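Local atomic coordinates of beta sliding clamp (Bartonella birtlesii LL-WM9, PDB entry 6PTR), a protein that probably encircles DNA as a ring-shaped head-to-tail homodimer, tethering DNA polymerases and other proteins to it and making replication processive. Residues C[18-31]-C[75-87]. Sequence-based numbering, arbitrary orientation.
Sequences FFKSLGRVHRVVER and ITVPAYLLYDIVR
Tyr83 is a knob among Phe19, Leu22, Gly23 and His26, its ring with a neighbour on each face. The His26 imidazole stacks on one face, centroids 4.0 Å apart and planes at 11°; on the opposite face the Phe19 ring is nearly parallel but slid outward with hardly any overlap, Phe19 CZ meeting Tyr83 OH at 3.2 Å. Leu22 CG lies at the Tyr83 ring edge, and a water joins the tyrosine hydroxyl to Phe19 O. In an offset edge-to-face pair with Tyr80, His26 CD2 lies 3.5 Å from Tyr80 CE1. With chi1 at 86°, His26 CG sits between its own backbone N and carbonyl carbon, letting ND1 donate to Leu22 O one helical turn back (3.2 Å). Tyr80 OH donates to Val29 O (2.8 Å), tying the loop after the first helix to the second, while the poorly ordered Arg31 lays its guanidinium over Tyr80 in an off-centre cation-pi contact. Deeper in, Leu22 CD2 packs on Leu82 CG (3.6 Å), and the Phe18 ring edge meets Val86 CG2. Helices 18-26 and 79-87 run roughly antiparallel, at 150° with axes 9.9 Å apart, as the N-terminal clamp domain's helix pair, packed on its sheets; in this fold such pairs line the ring's DNA channel.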
loop_
_atom_site.group_PDB
_atom_site.type_symbol
_atom_site.label_atom_id
_atom_site.label_comp_id
_atom_site.label_asym_id
_atom_site.label_seq_id
_atom_site.Cartn_x
_atom_site.Cartn_y
_atom_site.Cartn_z
ATOM N N PHE C 18 3.851 -20.568 -16.015
ATOM C CA PHE C 18 2.719 -20.923 -15.166
ATOM C C PHE C 18 2.283 -19.749 -14.297
ATOM O O PHE C 18 1.081 -19.517 -14.102
ATOM C CB PHE C 18 3.081 -22.115 -14.280
ATOM C CG PHE C 18 1.908 -22.678 -13.517
ATOM C CD1 PHE C 18 0.918 -23.378 -14.182
ATOM C CD2 PHE C 18 1.811 -22.535 -12.147
ATOM C CE1 PHE C 18 -0.172 -23.894 -13.500
ATOM C CE2 PHE C 18 0.714 -23.058 -11.461
ATOM C CZ PHE C 18 -0.279 -23.738 -12.157
ATOM N N PHE C 19 3.254 -19.012 -13.760
ATOM C CA PHE C 19 2.963 -17.855 -12.915
ATOM C C PHE C 19 2.219 -16.783 -13.698
ATOM O O PHE C 19 1.242 -16.203 -13.206
ATOM C CB PHE C 19 4.276 -17.307 -12.371
ATOM C CG PHE C 19 4.110 -16.216 -11.348
ATOM C CD1 PHE C 19 3.379 -16.442 -10.190
ATOM C CD2 PHE C 19 4.696 -14.984 -11.542
ATOM C CE1 PHE C 19 3.237 -15.436 -9.232
ATOM C CE2 PHE C 19 4.557 -13.973 -10.595
ATOM C CZ PHE C 19 3.823 -14.207 -9.441
ATOM N N LYS C 20 2.677 -16.506 -14.924
ATOM C CA LYS C 20 2.012 -15.515 -15.761
ATOM C C LYS C 20 0.573 -15.914 -16.049
ATOM O O LYS C 20 -0.342 -15.091 -15.927
ATOM C CB LYS C 20 2.778 -15.319 -17.069
ATOM C CG LYS C 20 2.200 -14.191 -17.916
ATOM C CD LYS C 20 3.078 -13.853 -19.112
ATOM C CE LYS C 20 2.569 -12.611 -19.841
ATOM N NZ LYS C 20 2.828 -11.349 -19.087
ATOM N N SER C 21 0.350 -17.178 -16.421
ATOM C CA SER C 21 -1.002 -17.620 -16.746
ATOM C C SER C 21 -1.887 -17.623 -15.508
ATOM O O SER C 21 -3.022 -17.126 -15.543
ATOM C CB SER C 21 -0.968 -19.010 -17.395
ATOM O OG SER C 21 -0.192 -18.999 -18.591
ATOM N N LEU C 22 -1.373 -18.152 -14.392
ATOM C CA LEU C 22 -2.119 -18.131 -13.141
ATOM C C LEU C 22 -2.460 -16.705 -12.730
ATOM O O LEU C 22 -3.546 -16.453 -12.202
ATOM C CB LEU C 22 -1.311 -18.814 -12.035
ATOM C CG LEU C 22 -2.004 -19.135 -10.716
ATOM C CD1 LEU C 22 -3.266 -19.966 -10.936
ATOM C CD2 LEU C 22 -1.026 -19.858 -9.796
ATOM N N GLY C 23 -1.541 -15.762 -12.948
ATOM C CA GLY C 23 -1.823 -14.387 -12.600
ATOM C C GLY C 23 -3.009 -13.835 -13.360
ATOM O O GLY C 23 -3.759 -13.007 -12.835
ATOM N N ARG C 24 -3.214 -14.314 -14.587
ATOM C CA ARG C 24 -4.320 -13.826 -15.396
ATOM C C ARG C 24 -5.665 -14.359 -14.928
ATOM O O ARG C 24 -6.691 -13.720 -15.184
ATOM C CB ARG C 24 -4.083 -14.176 -16.865
ATOM C CG ARG C 24 -3.004 -13.293 -17.523
ATOM C CD ARG C 24 -2.664 -13.734 -18.948
ATOM N NE ARG C 24 -1.787 -12.808 -19.657
ATOM C CZ ARG C 24 -1.355 -12.998 -20.899
ATOM N NH1 ARG C 24 -1.705 -14.090 -21.566
ATOM N NH2 ARG C 24 -0.573 -12.096 -21.478
ATOM N N VAL C 25 -5.708 -15.515 -14.255
ATOM C CA VAL C 25 -7.012 -16.107 -13.957
ATOM C C VAL C 25 -7.392 -15.933 -12.492
ATOM O O VAL C 25 -8.571 -15.746 -12.166
ATOM C CB VAL C 25 -7.063 -17.597 -14.349
ATOM C CG1 VAL C 25 -6.636 -17.766 -15.794
ATOM C CG2 VAL C 25 -6.196 -18.411 -13.445
ATOM N N HIS C 26 -6.399 -15.942 -11.603
ATOM C CA HIS C 26 -6.690 -16.058 -10.180
ATOM C C HIS C 26 -7.430 -14.845 -9.635
ATOM O O HIS C 26 -8.198 -14.984 -8.677
ATOM C CB HIS C 26 -5.392 -16.308 -9.388
ATOM C CG HIS C 26 -4.654 -15.069 -8.997
ATOM N ND1 HIS C 26 -3.880 -14.345 -9.881
ATOM C CD2 HIS C 26 -4.544 -14.438 -7.803
ATOM C CE1 HIS C 26 -3.347 -13.311 -9.254
ATOM N NE2 HIS C 26 -3.738 -13.341 -7.993
ATOM N N ARG C 27 -7.226 -13.657 -10.211
ATOM C CA ARG C 27 -7.836 -12.470 -9.622
ATOM C C ARG C 27 -9.354 -12.425 -9.789
ATOM O O ARG C 27 -9.998 -11.554 -9.193
ATOM C CB ARG C 27 -7.204 -11.191 -10.197
ATOM C CG ARG C 27 -6.432 -11.333 -11.511
ATOM C CD ARG C 27 -5.756 -9.993 -11.895
ATOM N NE ARG C 27 -5.544 -9.845 -13.337
ATOM C CZ ARG C 27 -4.354 -9.778 -13.931
ATOM N NH1 ARG C 27 -3.240 -9.838 -13.210
ATOM N NH2 ARG C 27 -4.276 -9.643 -15.252
ATOM N N VAL C 28 -9.936 -13.336 -10.570
ATOM C CA VAL C 28 -11.383 -13.410 -10.714
ATOM C C VAL C 28 -12.009 -13.965 -9.445
ATOM O O VAL C 28 -13.157 -13.640 -9.100
ATOM C CB VAL C 28 -11.702 -14.252 -11.965
ATOM C CG1 VAL C 28 -13.094 -14.843 -11.913
ATOM C CG2 VAL C 28 -11.546 -13.366 -13.166
ATOM N N VAL C 29 -11.247 -14.766 -8.704
ATOM C CA VAL C 29 -11.728 -15.326 -7.454
ATOM C C VAL C 29 -11.937 -14.208 -6.445
ATOM O O VAL C 29 -11.075 -13.338 -6.259
ATOM C CB VAL C 29 -10.738 -16.383 -6.945
ATOM C CG1 VAL C 29 -11.132 -16.846 -5.555
ATOM C CG2 VAL C 29 -10.674 -17.539 -7.922
ATOM N N GLU C 30 -13.096 -14.208 -5.801
ATOM C CA GLU C 30 -13.353 -13.246 -4.744
ATOM C C GLU C 30 -12.734 -13.746 -3.443
ATOM O O GLU C 30 -12.865 -14.922 -3.090
ATOM C CB GLU C 30 -14.857 -13.027 -4.575
ATOM C CG GLU C 30 -15.256 -11.625 -4.116
ATOM C CD GLU C 30 -15.164 -10.580 -5.224
ATOM O OE1 GLU C 30 -14.571 -9.510 -4.975
ATOM O OE2 GLU C 30 -15.685 -10.821 -6.337
ATOM N N ARG C 31 -12.029 -12.854 -2.744
ATOM C CA ARG C 31 -11.458 -13.234 -1.454
ATOM C C ARG C 31 -12.542 -13.364 -0.391
ATOM O O ARG C 31 -12.468 -14.244 0.474
ATOM C CB ARG C 31 -10.395 -12.223 -1.019
ATOM C CG ARG C 31 -9.085 -12.307 -1.803
ATOM C CD ARG C 31 -8.023 -11.440 -1.149
ATOM N NE ARG C 31 -6.911 -11.121 -2.039
ATOM C CZ ARG C 31 -5.779 -11.815 -2.101
ATOM N NH1 ARG C 31 -5.610 -12.883 -1.328
ATOM N NH2 ARG C 31 -4.814 -11.444 -2.938
ATOM N N ILE C 75 -7.721 -31.084 -11.890
ATOM C CA ILE C 75 -7.881 -30.927 -10.449
ATOM C C ILE C 75 -8.142 -29.450 -10.205
ATOM O O ILE C 75 -7.785 -28.608 -11.032
ATOM C CB ILE C 75 -6.602 -31.421 -9.716
ATOM C CG1 ILE C 75 -6.838 -31.545 -8.212
ATOM C CG2 ILE C 75 -5.432 -30.483 -9.968
ATOM C CD1 ILE C 75 -7.732 -32.684 -7.848
ATOM N N THR C 76 -8.782 -29.123 -9.080
ATOM C CA THR C 76 -8.930 -27.717 -8.720
ATOM C C THR C 76 -8.195 -27.475 -7.407
ATOM O O THR C 76 -8.123 -28.362 -6.549
ATOM C CB THR C 76 -10.412 -27.266 -8.609
ATOM O OG1 THR C 76 -10.940 -27.639 -7.330
ATOM C CG2 THR C 76 -11.257 -27.884 -9.711
ATOM N N VAL C 77 -7.603 -26.287 -7.288
ATOM C CA VAL C 77 -6.612 -25.952 -6.265
ATOM C C VAL C 77 -6.962 -24.565 -5.742
ATOM O O VAL C 77 -7.309 -23.698 -6.556
ATOM C CB VAL C 77 -5.183 -25.943 -6.856
ATOM C CG1 VAL C 77 -4.139 -25.914 -5.775
ATOM C CG2 VAL C 77 -4.961 -27.132 -7.814
ATOM N N PRO C 78 -6.892 -24.295 -4.429
ATOM C CA PRO C 78 -7.160 -22.924 -3.950
ATOM C C PRO C 78 -6.278 -21.896 -4.648
ATOM O O PRO C 78 -5.053 -22.028 -4.670
ATOM C CB PRO C 78 -6.872 -23.018 -2.450
ATOM C CG PRO C 78 -7.200 -24.479 -2.124
ATOM C CD PRO C 78 -6.642 -25.220 -3.304
ATOM N N ALA C 79 -6.908 -20.878 -5.252
ATOM C CA ALA C 79 -6.207 -20.101 -6.271
ATOM C C ALA C 79 -5.227 -19.103 -5.662
ATOM O O ALA C 79 -4.118 -18.941 -6.184
ATOM C CB ALA C 79 -7.210 -19.384 -7.179
ATOM N N TYR C 80 -5.605 -18.408 -4.585
ATOM C CA TYR C 80 -4.674 -17.439 -4.017
ATOM C C TYR C 80 -3.488 -18.144 -3.369
ATOM O O TYR C 80 -2.351 -17.669 -3.468
ATOM C CB TYR C 80 -5.391 -16.524 -3.035
ATOM C CG TYR C 80 -6.196 -15.477 -3.787
ATOM C CD1 TYR C 80 -5.583 -14.340 -4.303
ATOM C CD2 TYR C 80 -7.559 -15.636 -3.997
ATOM C CE1 TYR C 80 -6.307 -13.391 -5.003
ATOM C CE2 TYR C 80 -8.292 -14.687 -4.682
ATOM C CZ TYR C 80 -7.658 -13.572 -5.192
ATOM O OH TYR C 80 -8.388 -12.633 -5.893
ATOM N N LEU C 81 -3.733 -19.287 -2.724
ATOM C CA LEU C 81 -2.636 -20.074 -2.157
ATOM C C LEU C 81 -1.692 -20.560 -3.245
ATOM O O LEU C 81 -0.465 -20.468 -3.110
ATOM C CB LEU C 81 -3.181 -21.274 -1.383
ATOM C CG LEU C 81 -2.132 -22.247 -0.831
ATOM C CD1 LEU C 81 -1.123 -21.506 0.082
ATOM C CD2 LEU C 81 -2.814 -23.377 -0.059
ATOM N N LEU C 82 -2.242 -21.112 -4.329
ATOM C CA LEU C 82 -1.374 -21.573 -5.405
ATOM C C LEU C 82 -0.564 -20.420 -5.972
ATOM O O LEU C 82 0.637 -20.561 -6.206
ATOM C CB LEU C 82 -2.191 -22.226 -6.506
ATOM C CG LEU C 82 -1.389 -22.760 -7.685
ATOM C CD1 LEU C 82 -0.386 -23.842 -7.243
ATOM C CD2 LEU C 82 -2.346 -23.304 -8.731
ATOM N N TYR C 83 -1.206 -19.264 -6.188
ATOM C CA TYR C 83 -0.481 -18.096 -6.691
ATOM C C TYR C 83 0.641 -17.687 -5.740
ATOM O O TYR C 83 1.772 -17.422 -6.170
ATOM C CB TYR C 83 -1.441 -16.918 -6.907
ATOM C CG TYR C 83 -0.781 -15.757 -7.621
ATOM C CD1 TYR C 83 -0.524 -15.830 -8.978
ATOM C CD2 TYR C 83 -0.399 -14.606 -6.935
ATOM C CE1 TYR C 83 0.084 -14.784 -9.652
ATOM C CE2 TYR C 83 0.215 -13.539 -7.602
ATOM C CZ TYR C 83 0.447 -13.644 -8.968
ATOM O OH TYR C 83 1.061 -12.617 -9.666
ATOM N N ASP C 84 0.346 -17.615 -4.437
ATOM C CA ASP C 84 1.373 -17.199 -3.488
ATOM C C ASP C 84 2.532 -18.189 -3.463
ATOM O O ASP C 84 3.692 -17.783 -3.303
ATOM C CB ASP C 84 0.767 -17.031 -2.095
ATOM C CG ASP C 84 -0.174 -15.836 -2.004
ATOM O OD1 ASP C 84 -0.047 -14.898 -2.819
ATOM O OD2 ASP C 84 -1.044 -15.832 -1.109
ATOM N N ILE C 85 2.250 -19.484 -3.626
ATOM C CA ILE C 85 3.323 -20.476 -3.664
ATOM C C ILE C 85 4.197 -20.270 -4.899
ATOM O O ILE C 85 5.425 -20.134 -4.799
ATOM C CB ILE C 85 2.739 -21.901 -3.618
ATOM C CG1 ILE C 85 2.194 -22.204 -2.219
ATOM C CG2 ILE C 85 3.782 -22.936 -4.075
ATOM C CD1 ILE C 85 1.296 -23.448 -2.200
ATOM N N VAL C 86 3.572 -20.204 -6.076
ATOM C CA VAL C 86 4.336 -20.070 -7.314
ATOM C C VAL C 86 5.127 -18.762 -7.333
ATOM O O VAL C 86 6.268 -18.711 -7.829
ATOM C CB VAL C 86 3.381 -20.194 -8.519
ATOM C CG1 VAL C 86 4.166 -20.067 -9.864
ATOM C CG2 VAL C 86 2.665 -21.543 -8.486
ATOM N N ARG C 87 4.565 -17.694 -6.766
ATOM C CA ARG C 87 5.303 -16.433 -6.674
ATOM C C ARG C 87 6.661 -16.600 -6.005
ATOM O O ARG C 87 7.618 -15.902 -6.358
ATOM C CB ARG C 87 4.482 -15.393 -5.915
ATOM C CG ARG C 87 5.173 -14.031 -5.779
ATOM C CD ARG C 87 4.344 -13.135 -4.883
ATOM N NE ARG C 87 3.765 -13.930 -3.804
ATOM C CZ ARG C 87 4.233 -13.991 -2.560
ATOM N NH1 ARG C 87 5.298 -13.270 -2.183
ATOM N NH2 ARG C 87 3.614 -14.774 -1.686
HETATM O O HOH W 1 1.615 -13.316 -12.646
HETATM O O HOH W 2 -3.198 -14.004 -0.685
#